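Local coordinates for protein hydrogenase maturation factor (Thermoanaerobacter tengcongensis, PDB 3VTH) that probably transfers a carbamoyl group from carbamoyl phosphate to the C-terminal cysteine of HypE, at the expense of ATP, in the maturation of [NiFe]-hydrogenases, at residues E521-D526 with F530-H535; L228-L233 with A239-R244; T554-I559 with R576-I581; R128-F133 with M318-F323. All blocks are in the same frame, centred on the assembly; numbering follows the deposited sequence.

Contact 1. Residues E521-D526 with F530-H535; sequences EILVCD and FERIAH
Residues Glu-521 to Cys-525 and Phe-530 to His-535 form an antiparallel beta hairpin with a classic bulge, in the Kae1-like part of the protein. The bulge lies where Ile-533 and Ala-534 both face Ile-522. Ile-522 O therefore accepts twice, from Ile-533 N at 2.8 Å and from Ala-534 N at 3.2 Å. Regular pairing resumes with Leu-523 opposite Arg-532, and in the next pair Val-524 N and O both bond to Glu-531. Beside the bulge, Arg-532 holds Glu-521 by a side-on salt bridge. Its NE reaches Glu-521 OE2 at 2.8 Å and its NH2 reaches the same oxygen at 2.9 Å. The arginine chain runs extended from CG to NE (chi2 -164°, chi3 -163°), which brings the guanidinium across the end of the bent glutamate. The carboxylate and guanidinium planes are 33° apart. His-535 CD2 sits over one guanidinium face, while Trp-518 makes a cation-pi contact with the group. A leucine in place of Arg-532 would probably leave the buried Glu-521 carboxylate without its positive mate. Among the apolar pairs, Val-524 CG2 meets Ile-533 CG1 at 3.6 Å, and Cys-525 CB meets Phe-530 CB at 3.5 Å. Strand 501-507 pairs with the Glu-521 strand, and strand 645-647 pairs with the other. Helix 666-692 packs on the face carrying Ile-522, Val-524 and Ala-534, with Ile-688 touching the first two and Leu-684 the alanine.

Contact 2. Residues L228-L233 with A239-R244; sequences LAVNAL and ATLRRR
Leu-241 reaches from helix 235-245 to Leu-228 and Val-230, two residues apart on the chain of strand 226-229 and its continuation. It joins helix to sheet in the YrdC-like part of the protein. The Leu-241 CB points toward the strand. CG is anti to the backbone N (chi1 176°), which carries it toward the sheet. There the chain forks, and chi2 (58°) sets each methyl on its own partner. CD1 lies 4.0 Å from Leu-228 CB and 4.2 Å from Leu-228 CD1. CD2 goes to the valine, where it meets Val-230 CG2 at 4.1 Å. The leucine thus spans two side chains on the same side of the chain. Ala-229, between them, points away from the helix. All three touching residues are buried, and the contact is wholly apolar. Just beyond Val-230 the chain bends in an Asx turn, in which Asn-231 OD1 accepts from Leu-233 N at 2.8 Å. On the helix, Arg-244 forms a salt bridge with Asp-353. Strand 325-329 also flanks the leucine, which touches Val-326 and Thr-328. Strand 226-229 lies between this strand and strand 218-221, where Ala-219 touches Leu-228, and helix 235-245 packs against that part of the sheet.

Contact 3. Residues T554-I559 with R576-I581; sequences TALGFI and RELDII
Leu-556 faces Leu-578 and Ile-581 where helix 551-559 packs against helix 575-587. Three side chains make the contact, through methyl groups. Leu-556 CD1 lies 3.9 Å from Ile-581 CD1 and 3.9 Å from Leu-578 CD1. Leu-556 CD2 also meets Leu-578 CD1, at 3.9 Å. One leucine therefore touches two residues three positions apart, close to a single turn of the second helix. Its side chain crosses each of theirs at about a right angle. Leu-578 has CG anti to its backbone N (chi1 175°), and this swings its CD1 methyl toward the first helix. Ile-581 already points that way, and its CG2 adds a looser touch, 4.1 Å from Leu-556 CD1. In the next shell, Phe-569 of helix 567-572 and Ile-563 touch Leu-556. Val-573 packs on Leu-578, and Pro-542, at the end of strand 530-542, packs on Ile-581. One polar link ties the two helices nearby: Glu-577 OE2 bonds to the hydroxyl of Tyr-552. The helices belong to the Kae1-like part of the protein, well away from its metal and nucleotide sites. With only methyls meeting, the contact depends on shape and on exclusion of water, and it has little directional chemistry of its own.

Contact 4. Residues R128-F133 with M318-F323; sequences RYRYPF and MEEIDF
Arg-130 meets Glu-319 and Glu-320 where a HypF zinc-finger loop approaches helix 312-320 of the YrdC-like part. One link to this helix passes through a water. Arg-130 NH1 donates to this water at 2.6 Å, and the water donates to Glu-320 OE2 at 2.9 Å. Direct ion pairing is looser. Arg-130 NH1 and Glu-319 OE2 form a long salt bridge of 3.6 Å, with the carboxylate oxygen at the edge of the guanidinium. The carboxylate and guanidinium planes are steeply turned, 78° apart. The second glutamate stands farther off, with Glu-320 OE2 4.4 Å from Arg-130 NH1. Two carboxylates, both opposite in charge to the guanidinium, would probably help to hold it. Arg-130 sits in a type II beta turn from Arg-128 to Tyr-131, closed by a bond from Tyr-131 N to Arg-128 O. Its chain bends at chi3 (51°) before the guanidinium reaches the helix. Asp-203 gives Arg-130 a further, weak and long, ion pair. Around this polar link, Leu-316 touches Arg-130 and Ile-313 touches Pro-132, so the loop also packs on the helix. On its own side of the contact, Arg-130 CG lies 3.6 Å above the Tyr-129 ring, over its centre.

Overall arrangement
The contacts fall into two groups. Contacts 2 and 4 lie on the same side of the chain's centre, with their own centres 21 Å apart. They touch where Asn-231 OD1 lies 3.3 Å from Phe-323 CG, and contact 2 is nested in the chain loop that contact 4 closes. Contacts 1 and 3 share the Kae1-like part, and their nearest atoms are about 10 Å apart. Contact 1 is close to the iron site, since the Glu-521 side chain is about 10 Å from the bound iron and from the AP2 nucleotide analogue. Contact 2 lies near the other nucleotide site: the Leu-228 side chain is about 8 Å from the APC analogue and from magnesium.

Contact 1. Residues E521-D526 with F530-H535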
# COMPACT_ATOMS: atom_id res chain seq x y z
N GLU A 521 13.54 8.18 -17.31
CA GLU A 521 14.82 8.80 -16.94
C GLU A 521 15.80 7.78 -16.38
O GLU A 521 15.41 6.85 -15.67
CB GLU A 521 14.58 9.86 -15.86
CG GLU A 521 13.34 10.74 -16.10
CD GLU A 521 13.39 11.43 -17.43
OE1 GLU A 521 12.41 11.32 -18.20
OE2 GLU A 521 14.44 12.06 -17.72
N ILE A 522 17.08 7.97 -16.71
CA ILE A 522 18.15 7.28 -16.01
C ILE A 522 18.97 8.34 -15.32
O ILE A 522 19.46 9.30 -15.93
CB ILE A 522 19.09 6.44 -16.92
CG1 ILE A 522 18.34 5.64 -17.98
CG2 ILE A 522 19.99 5.51 -16.05
CD1 ILE A 522 17.42 4.64 -17.49
N LEU A 523 19.10 8.17 -14.02
CA LEU A 523 19.84 9.09 -13.19
C LEU A 523 21.03 8.36 -12.61
O LEU A 523 21.04 7.13 -12.51
CB LEU A 523 18.96 9.56 -12.03
CG LEU A 523 17.54 10.01 -12.38
CD1 LEU A 523 16.80 10.42 -11.09
CD2 LEU A 523 17.58 11.18 -13.40
N VAL A 524 22.05 9.13 -12.23
CA VAL A 524 22.98 8.67 -11.23
C VAL A 524 22.68 9.51 -10.00
O VAL A 524 22.77 10.74 -10.04
CB VAL A 524 24.43 8.81 -11.67
CG1 VAL A 524 25.37 8.55 -10.50
CG2 VAL A 524 24.73 7.86 -12.85
N CYS A 525 22.27 8.86 -8.91
CA CYS A 525 21.93 9.61 -7.71
C CYS A 525 22.30 8.95 -6.40
O CYS A 525 22.47 7.73 -6.32
CB CYS A 525 20.45 9.98 -7.69
SG CYS A 525 19.32 8.61 -7.90
N ASP A 526 22.44 9.78 -5.38
CA ASP A 526 22.52 9.29 -4.02
C ASP A 526 21.33 9.89 -3.29
O ASP A 526 20.38 10.31 -3.93
CB ASP A 526 23.87 9.64 -3.37
CG ASP A 526 24.21 11.13 -3.44
OD1 ASP A 526 23.30 11.98 -3.60
OD2 ASP A 526 25.42 11.47 -3.33
N PHE A 530 21.14 14.25 -7.67
CA PHE A 530 21.00 13.40 -8.84
C PHE A 530 21.63 14.06 -10.05
O PHE A 530 21.75 15.29 -10.11
CB PHE A 530 19.52 13.07 -9.10
CG PHE A 530 18.74 14.21 -9.70
CD1 PHE A 530 18.65 14.36 -11.09
CD2 PHE A 530 18.10 15.13 -8.89
CE1 PHE A 530 17.94 15.43 -11.66
CE2 PHE A 530 17.38 16.18 -9.45
CZ PHE A 530 17.30 16.33 -10.83
N GLU A 531 22.08 13.23 -10.99
CA GLU A 531 22.51 13.70 -12.30
C GLU A 531 21.67 12.95 -13.33
O GLU A 531 21.55 11.73 -13.27
CB GLU A 531 24.01 13.47 -12.53
CG GLU A 531 24.45 13.89 -13.96
CD GLU A 531 25.95 13.71 -14.27
OE1 GLU A 531 26.70 13.17 -13.42
OE2 GLU A 531 26.36 14.10 -15.38
N ARG A 532 21.06 13.68 -14.26
CA ARG A 532 20.26 13.07 -15.31
C ARG A 532 21.19 12.60 -16.42
O ARG A 532 21.91 13.41 -17.01
CB ARG A 532 19.28 14.09 -15.87
CG ARG A 532 18.20 13.49 -16.74
CD ARG A 532 17.54 14.61 -17.54
NE ARG A 532 16.26 14.18 -18.09
CZ ARG A 532 15.54 14.93 -18.91
NH1 ARG A 532 15.98 16.14 -19.28
NH2 ARG A 532 14.38 14.48 -19.35
N ILE A 533 21.18 11.31 -16.71
CA ILE A 533 22.15 10.74 -17.65
C ILE A 533 21.51 10.43 -19.00
O ILE A 533 22.14 10.59 -20.04
CB ILE A 533 22.79 9.45 -17.08
CG1 ILE A 533 23.38 9.71 -15.69
CG2 ILE A 533 23.85 8.88 -18.05
CD1 ILE A 533 24.54 10.71 -15.69
N ALA A 534 20.25 9.99 -18.97
CA ALA A 534 19.58 9.54 -20.20
C ALA A 534 18.07 9.74 -20.08
O ALA A 534 17.53 9.76 -18.98
CB ALA A 534 19.90 8.05 -20.49
N HIS A 535 17.42 9.93 -21.22
CA HIS A 535 15.97 10.10 -21.27
C HIS A 535 15.47 9.81 -22.68
O HIS A 535 16.26 9.58 -23.57
CB HIS A 535 15.57 11.51 -20.81
CG HIS A 535 16.08 12.62 -21.68
ND1 HIS A 535 15.34 13.14 -22.72
CD2 HIS A 535 17.22 13.35 -21.62
CE1 HIS A 535 16.02 14.12 -23.29
NE2 HIS A 535 17.16 14.27 -22.64

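Contact 2. Residues L228-L233 with A239-R244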
# COMPACT_ATOMS: atom_id res chain seq x y z
N LEU A 228 -18.68 -1.97 -0.65
CA LEU A 228 -19.88 -2.34 -1.39
C LEU A 228 -19.60 -3.68 -1.99
O LEU A 228 -18.53 -3.89 -2.58
CB LEU A 228 -20.18 -1.33 -2.49
CG LEU A 228 -20.51 0.09 -2.02
CD1 LEU A 228 -20.14 1.14 -3.07
CD2 LEU A 228 -21.99 0.17 -1.62
N ALA A 229 -20.56 -4.58 -1.84
CA ALA A 229 -20.44 -5.95 -2.31
C ALA A 229 -21.60 -6.37 -3.18
O ALA A 229 -22.76 -5.95 -2.97
CB ALA A 229 -20.29 -6.90 -1.12
N VAL A 230 -21.28 -7.18 -4.19
CA VAL A 230 -22.27 -7.89 -4.99
C VAL A 230 -21.71 -9.27 -5.30
O VAL A 230 -20.51 -9.50 -5.22
CB VAL A 230 -22.62 -7.17 -6.35
CG1 VAL A 230 -23.31 -5.84 -6.10
CG2 VAL A 230 -21.40 -7.01 -7.29
N ASN A 231 -22.60 -10.19 -5.69
CA ASN A 231 -22.20 -11.47 -6.26
C ASN A 231 -21.26 -11.26 -7.46
O ASN A 231 -21.68 -10.75 -8.50
CB ASN A 231 -23.46 -12.24 -6.70
CG ASN A 231 -23.16 -13.63 -7.22
OD1 ASN A 231 -22.01 -14.01 -7.44
ND2 ASN A 231 -24.21 -14.41 -7.42
N ALA A 232 -20.01 -11.71 -7.33
CA ALA A 232 -19.02 -11.57 -8.41
C ALA A 232 -19.26 -12.51 -9.60
O ALA A 232 -18.55 -12.44 -10.61
CB ALA A 232 -17.59 -11.74 -7.87
N LEU A 233 -20.25 -13.40 -9.48
CA LEU A 233 -20.66 -14.24 -10.61
C LEU A 233 -21.89 -13.67 -11.33
O LEU A 233 -22.31 -14.19 -12.37
CB LEU A 233 -20.95 -15.69 -10.16
CG LEU A 233 -19.86 -16.55 -9.49
CD1 LEU A 233 -20.35 -17.99 -9.30
CD2 LEU A 233 -18.59 -16.55 -10.30
N ALA A 239 -22.70 -4.86 -13.26
CA ALA A 239 -23.04 -3.72 -14.10
C ALA A 239 -23.78 -2.62 -13.31
O ALA A 239 -23.51 -1.44 -13.49
CB ALA A 239 -23.90 -4.16 -15.31
N THR A 240 -24.71 -3.02 -12.45
CA THR A 240 -25.46 -2.06 -11.63
C THR A 240 -24.55 -1.32 -10.63
O THR A 240 -24.67 -0.11 -10.45
CB THR A 240 -26.62 -2.74 -10.91
OG1 THR A 240 -27.47 -3.35 -11.88
CG2 THR A 240 -27.43 -1.74 -10.08
N LEU A 241 -23.63 -2.06 -10.02
CA LEU A 241 -22.67 -1.47 -9.10
C LEU A 241 -21.79 -0.43 -9.80
O LEU A 241 -21.60 0.68 -9.27
CB LEU A 241 -21.82 -2.54 -8.40
CG LEU A 241 -20.70 -2.06 -7.47
CD1 LEU A 241 -21.29 -1.17 -6.36
CD2 LEU A 241 -19.91 -3.21 -6.89
N ARG A 242 -21.28 -0.77 -10.98
CA ARG A 242 -20.49 0.17 -11.79
C ARG A 242 -21.28 1.43 -12.17
O ARG A 242 -20.73 2.53 -12.13
CB ARG A 242 -19.94 -0.50 -13.05
CG ARG A 242 -18.79 -1.45 -12.78
CD ARG A 242 -18.02 -1.81 -14.07
NE ARG A 242 -16.89 -2.69 -13.75
CZ ARG A 242 -15.73 -2.28 -13.26
NH1 ARG A 242 -15.50 -0.98 -13.06
NH2 ARG A 242 -14.78 -3.17 -12.98
N ARG A 243 -22.54 1.28 -12.56
CA ARG A 243 -23.39 2.43 -12.91
C ARG A 243 -23.63 3.36 -11.72
O ARG A 243 -23.52 4.58 -11.84
CB ARG A 243 -24.74 1.99 -13.49
CG ARG A 243 -25.59 3.14 -14.08
CD ARG A 243 -27.00 2.71 -14.52
NE ARG A 243 -27.04 1.30 -14.91
CZ ARG A 243 -27.58 0.33 -14.18
NH1 ARG A 243 -28.17 0.59 -13.02
NH2 ARG A 243 -27.52 -0.92 -14.64
N ARG A 244 -23.95 2.78 -10.57
CA ARG A 244 -24.32 3.56 -9.40
C ARG A 244 -23.11 4.23 -8.76
O ARG A 244 -23.17 5.41 -8.42
CB ARG A 244 -25.06 2.70 -8.40
CG ARG A 244 -26.44 2.27 -8.87
CD ARG A 244 -27.17 1.56 -7.76
NE ARG A 244 -28.46 1.03 -8.19
CZ ARG A 244 -29.21 0.24 -7.43
NH1 ARG A 244 -28.80 -0.11 -6.22
NH2 ARG A 244 -30.38 -0.21 -7.89

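Contact 3. Residues T554-I559 with R576-I581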
# COMPACT_ATOMS: atom_id res chain seq x y z
N THR A 554 -2.05 11.47 -27.61
CA THR A 554 -0.70 11.16 -27.19
C THR A 554 0.06 10.55 -28.35
O THR A 554 1.20 10.94 -28.62
CB THR A 554 -0.67 10.21 -25.97
OG1 THR A 554 -1.15 10.92 -24.83
CG2 THR A 554 0.76 9.75 -25.68
N ALA A 555 -0.57 9.60 -29.04
CA ALA A 555 0.06 8.98 -30.21
C ALA A 555 0.40 10.02 -31.28
O ALA A 555 1.48 9.97 -31.87
CB ALA A 555 -0.81 7.87 -30.78
N LEU A 556 -0.52 10.94 -31.56
CA LEU A 556 -0.27 11.99 -32.55
C LEU A 556 0.93 12.87 -32.17
O LEU A 556 1.76 13.24 -33.02
CB LEU A 556 -1.52 12.86 -32.75
CG LEU A 556 -2.67 12.17 -33.48
CD1 LEU A 556 -3.91 13.02 -33.42
CD2 LEU A 556 -2.27 11.87 -34.95
N GLY A 557 1.01 13.22 -30.90
CA GLY A 557 2.19 13.89 -30.37
C GLY A 557 3.47 13.13 -30.65
O GLY A 557 4.46 13.71 -31.11
N PHE A 558 3.47 11.82 -30.41
CA PHE A 558 4.69 11.01 -30.60
C PHE A 558 5.10 10.92 -32.08
O PHE A 558 6.29 10.75 -32.38
CB PHE A 558 4.52 9.60 -30.00
CG PHE A 558 4.91 9.51 -28.54
CD1 PHE A 558 5.95 8.67 -28.14
CD2 PHE A 558 4.28 10.29 -27.58
CE1 PHE A 558 6.33 8.59 -26.77
CE2 PHE A 558 4.64 10.22 -26.23
CZ PHE A 558 5.69 9.37 -25.83
N ILE A 559 4.12 11.05 -32.98
CA ILE A 559 4.38 10.91 -34.42
C ILE A 559 4.28 12.23 -35.19
O ILE A 559 4.31 12.21 -36.43
CB ILE A 559 3.44 9.86 -35.08
CG1 ILE A 559 1.97 10.31 -35.07
CG2 ILE A 559 3.65 8.50 -34.42
CD1 ILE A 559 1.01 9.48 -35.97
N ARG A 576 -11.36 17.22 -38.80
CA ARG A 576 -11.32 18.56 -38.23
C ARG A 576 -10.53 18.57 -36.92
O ARG A 576 -9.67 19.42 -36.73
CB ARG A 576 -12.74 19.12 -38.06
CG ARG A 576 -13.34 19.58 -39.39
CD ARG A 576 -14.86 19.50 -39.46
NE ARG A 576 -15.30 19.32 -40.84
CZ ARG A 576 -16.54 19.48 -41.29
NH1 ARG A 576 -17.53 19.83 -40.47
NH2 ARG A 576 -16.80 19.29 -42.58
N GLU A 577 -10.80 17.60 -36.06
CA GLU A 577 -10.05 17.43 -34.82
C GLU A 577 -8.55 17.21 -35.08
O GLU A 577 -7.71 17.76 -34.36
CB GLU A 577 -10.63 16.29 -33.98
CG GLU A 577 -9.90 16.05 -32.66
CD GLU A 577 -10.56 14.99 -31.79
OE1 GLU A 577 -11.45 14.26 -32.29
OE2 GLU A 577 -10.20 14.88 -30.60
N LEU A 578 -8.22 16.42 -36.10
CA LEU A 578 -6.83 16.17 -36.47
C LEU A 578 -6.10 17.48 -36.84
O LEU A 578 -5.01 17.75 -36.32
CB LEU A 578 -6.71 15.18 -37.63
CG LEU A 578 -5.29 14.95 -38.17
CD1 LEU A 578 -4.43 14.23 -37.12
CD2 LEU A 578 -5.30 14.18 -39.48
N ASP A 579 -6.70 18.26 -37.72
CA ASP A 579 -6.16 19.55 -38.14
C ASP A 579 -5.83 20.43 -36.93
O ASP A 579 -4.74 21.01 -36.84
CB ASP A 579 -7.17 20.27 -39.04
CG ASP A 579 -6.61 21.53 -39.68
OD1 ASP A 579 -5.64 21.42 -40.47
OD2 ASP A 579 -7.16 22.63 -39.42
N ILE A 580 -6.77 20.50 -35.99
CA ILE A 580 -6.63 21.34 -34.82
C ILE A 580 -5.49 20.87 -33.92
O ILE A 580 -4.66 21.67 -33.48
CB ILE A 580 -7.97 21.44 -34.07
CG1 ILE A 580 -8.97 22.23 -34.93
CG2 ILE A 580 -7.79 22.04 -32.68
CD1 ILE A 580 -10.41 22.22 -34.44
N ILE A 581 -5.45 19.56 -33.67
CA ILE A 581 -4.39 18.98 -32.85
C ILE A 581 -3.01 19.30 -33.44
O ILE A 581 -2.13 19.76 -32.72
CB ILE A 581 -4.56 17.45 -32.67
CG1 ILE A 581 -5.76 17.14 -31.77
CG2 ILE A 581 -3.29 16.80 -32.09
CD1 ILE A 581 -6.23 15.68 -31.80

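Contact 4. Residues R128-F133 with M318-F323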
# COMPACT_ATOMS: atom_id res chain seq x y z
N ARG A 128 -18.79 -17.75 22.41
CA ARG A 128 -18.58 -16.80 21.31
C ARG A 128 -18.89 -17.40 19.93
O ARG A 128 -18.50 -16.82 18.92
CB ARG A 128 -17.17 -16.21 21.34
CG ARG A 128 -16.92 -15.31 22.54
CD ARG A 128 -15.50 -14.74 22.52
NE ARG A 128 -15.26 -13.78 23.59
CZ ARG A 128 -14.88 -14.10 24.83
NH1 ARG A 128 -14.69 -15.36 25.18
NH2 ARG A 128 -14.68 -13.13 25.72
N TYR A 129 -19.58 -18.54 19.90
CA TYR A 129 -20.08 -19.12 18.65
C TYR A 129 -20.81 -18.07 17.83
O TYR A 129 -21.76 -17.45 18.32
CB TYR A 129 -21.03 -20.29 18.96
CG TYR A 129 -21.63 -20.99 17.75
CD1 TYR A 129 -20.82 -21.52 16.74
CD2 TYR A 129 -23.01 -21.17 17.65
CE1 TYR A 129 -21.37 -22.19 15.64
CE2 TYR A 129 -23.58 -21.85 16.56
CZ TYR A 129 -22.75 -22.34 15.56
OH TYR A 129 -23.30 -23.00 14.48
N ARG A 130 -20.32 -17.83 16.62
CA ARG A 130 -20.93 -16.88 15.67
C ARG A 130 -20.92 -15.42 16.16
O ARG A 130 -21.61 -14.57 15.61
CB ARG A 130 -22.36 -17.33 15.27
CG ARG A 130 -22.43 -18.73 14.64
CD ARG A 130 -23.89 -19.13 14.27
NE ARG A 130 -24.53 -18.07 13.47
CZ ARG A 130 -24.34 -17.89 12.17
NH1 ARG A 130 -23.54 -18.71 11.48
NH2 ARG A 130 -24.94 -16.89 11.54
N TYR A 131 -20.11 -15.13 17.18
CA TYR A 131 -19.95 -13.75 17.63
C TYR A 131 -19.17 -12.92 16.58
O TYR A 131 -18.01 -13.20 16.29
CB TYR A 131 -19.29 -13.71 19.03
CG TYR A 131 -18.94 -12.33 19.53
CD1 TYR A 131 -17.64 -12.04 19.91
CD2 TYR A 131 -19.90 -11.32 19.62
CE1 TYR A 131 -17.29 -10.78 20.39
CE2 TYR A 131 -19.55 -10.04 20.08
CZ TYR A 131 -18.26 -9.79 20.46
OH TYR A 131 -17.90 -8.55 20.91
N PRO A 132 -19.84 -11.91 15.99
CA PRO A 132 -19.32 -11.21 14.80
C PRO A 132 -18.12 -10.31 15.07
O PRO A 132 -17.54 -9.77 14.13
CB PRO A 132 -20.51 -10.33 14.37
CG PRO A 132 -21.70 -10.92 15.07
CD PRO A 132 -21.16 -11.40 16.37
N PHE A 133 -17.73 -10.16 16.34
CA PHE A 133 -16.59 -9.29 16.69
C PHE A 133 -15.53 -10.00 17.53
O PHE A 133 -14.71 -9.36 18.22
CB PHE A 133 -17.08 -7.99 17.34
CG PHE A 133 -18.02 -7.20 16.46
CD1 PHE A 133 -17.52 -6.38 15.46
CD2 PHE A 133 -19.39 -7.35 16.59
CE1 PHE A 133 -18.39 -5.68 14.61
CE2 PHE A 133 -20.27 -6.65 15.75
CZ PHE A 133 -19.77 -5.83 14.77
N MET A 318 -19.71 -16.17 4.43
CA MET A 318 -19.25 -17.26 3.56
C MET A 318 -19.96 -18.60 3.78
O MET A 318 -20.14 -19.37 2.83
CB MET A 318 -17.72 -17.44 3.65
CG MET A 318 -16.90 -16.33 2.97
SD MET A 318 -17.31 -16.25 1.21
CE MET A 318 -16.24 -14.93 0.64
N GLU A 319 -20.38 -18.89 5.01
CA GLU A 319 -21.22 -20.08 5.23
C GLU A 319 -22.65 -19.92 4.66
O GLU A 319 -23.36 -20.92 4.48
CB GLU A 319 -21.22 -20.56 6.70
CG GLU A 319 -20.75 -19.54 7.73
CD GLU A 319 -20.43 -20.12 9.11
OE1 GLU A 319 -19.35 -19.80 9.66
OE2 GLU A 319 -21.26 -20.87 9.66
N GLU A 320 -23.06 -18.68 4.35
CA GLU A 320 -24.42 -18.44 3.84
C GLU A 320 -24.52 -18.33 2.32
O GLU A 320 -25.57 -18.61 1.75
CB GLU A 320 -25.07 -17.20 4.49
CG GLU A 320 -25.21 -17.25 6.02
CD GLU A 320 -25.97 -18.48 6.53
OE1 GLU A 320 -26.99 -18.87 5.92
OE2 GLU A 320 -25.54 -19.04 7.56
N ILE A 321 -23.42 -17.95 1.66
CA ILE A 321 -23.39 -17.80 0.20
C ILE A 321 -22.50 -18.86 -0.47
O ILE A 321 -21.60 -19.40 0.17
CB ILE A 321 -22.95 -16.36 -0.20
CG1 ILE A 321 -21.53 -16.06 0.31
CG2 ILE A 321 -23.93 -15.31 0.33
CD1 ILE A 321 -20.96 -14.72 -0.16
N ASP A 322 -22.74 -19.15 -1.75
CA ASP A 322 -21.85 -20.05 -2.51
C ASP A 322 -21.22 -19.37 -3.75
O ASP A 322 -21.17 -19.96 -4.84
CB ASP A 322 -22.56 -21.35 -2.92
CG ASP A 322 -23.78 -21.11 -3.79
OD1 ASP A 322 -23.99 -19.96 -4.25
OD2 ASP A 322 -24.55 -22.07 -4.02
N PHE A 323 -20.78 -18.13 -3.58
CA PHE A 323 -20.19 -17.36 -4.68
C PHE A 323 -19.23 -16.35 -4.10
O PHE A 323 -19.44 -15.87 -2.99
CB PHE A 323 -21.28 -16.68 -5.56
CG PHE A 323 -22.36 -15.95 -4.78
CD1 PHE A 323 -22.11 -14.71 -4.18
CD2 PHE A 323 -23.63 -16.52 -4.64
CE1 PHE A 323 -23.11 -14.04 -3.45
CE2 PHE A 323 -24.63 -15.86 -3.93
CZ PHE A 323 -24.38 -14.62 -3.33
O HOH W 1 -23.46 -17.70 9.05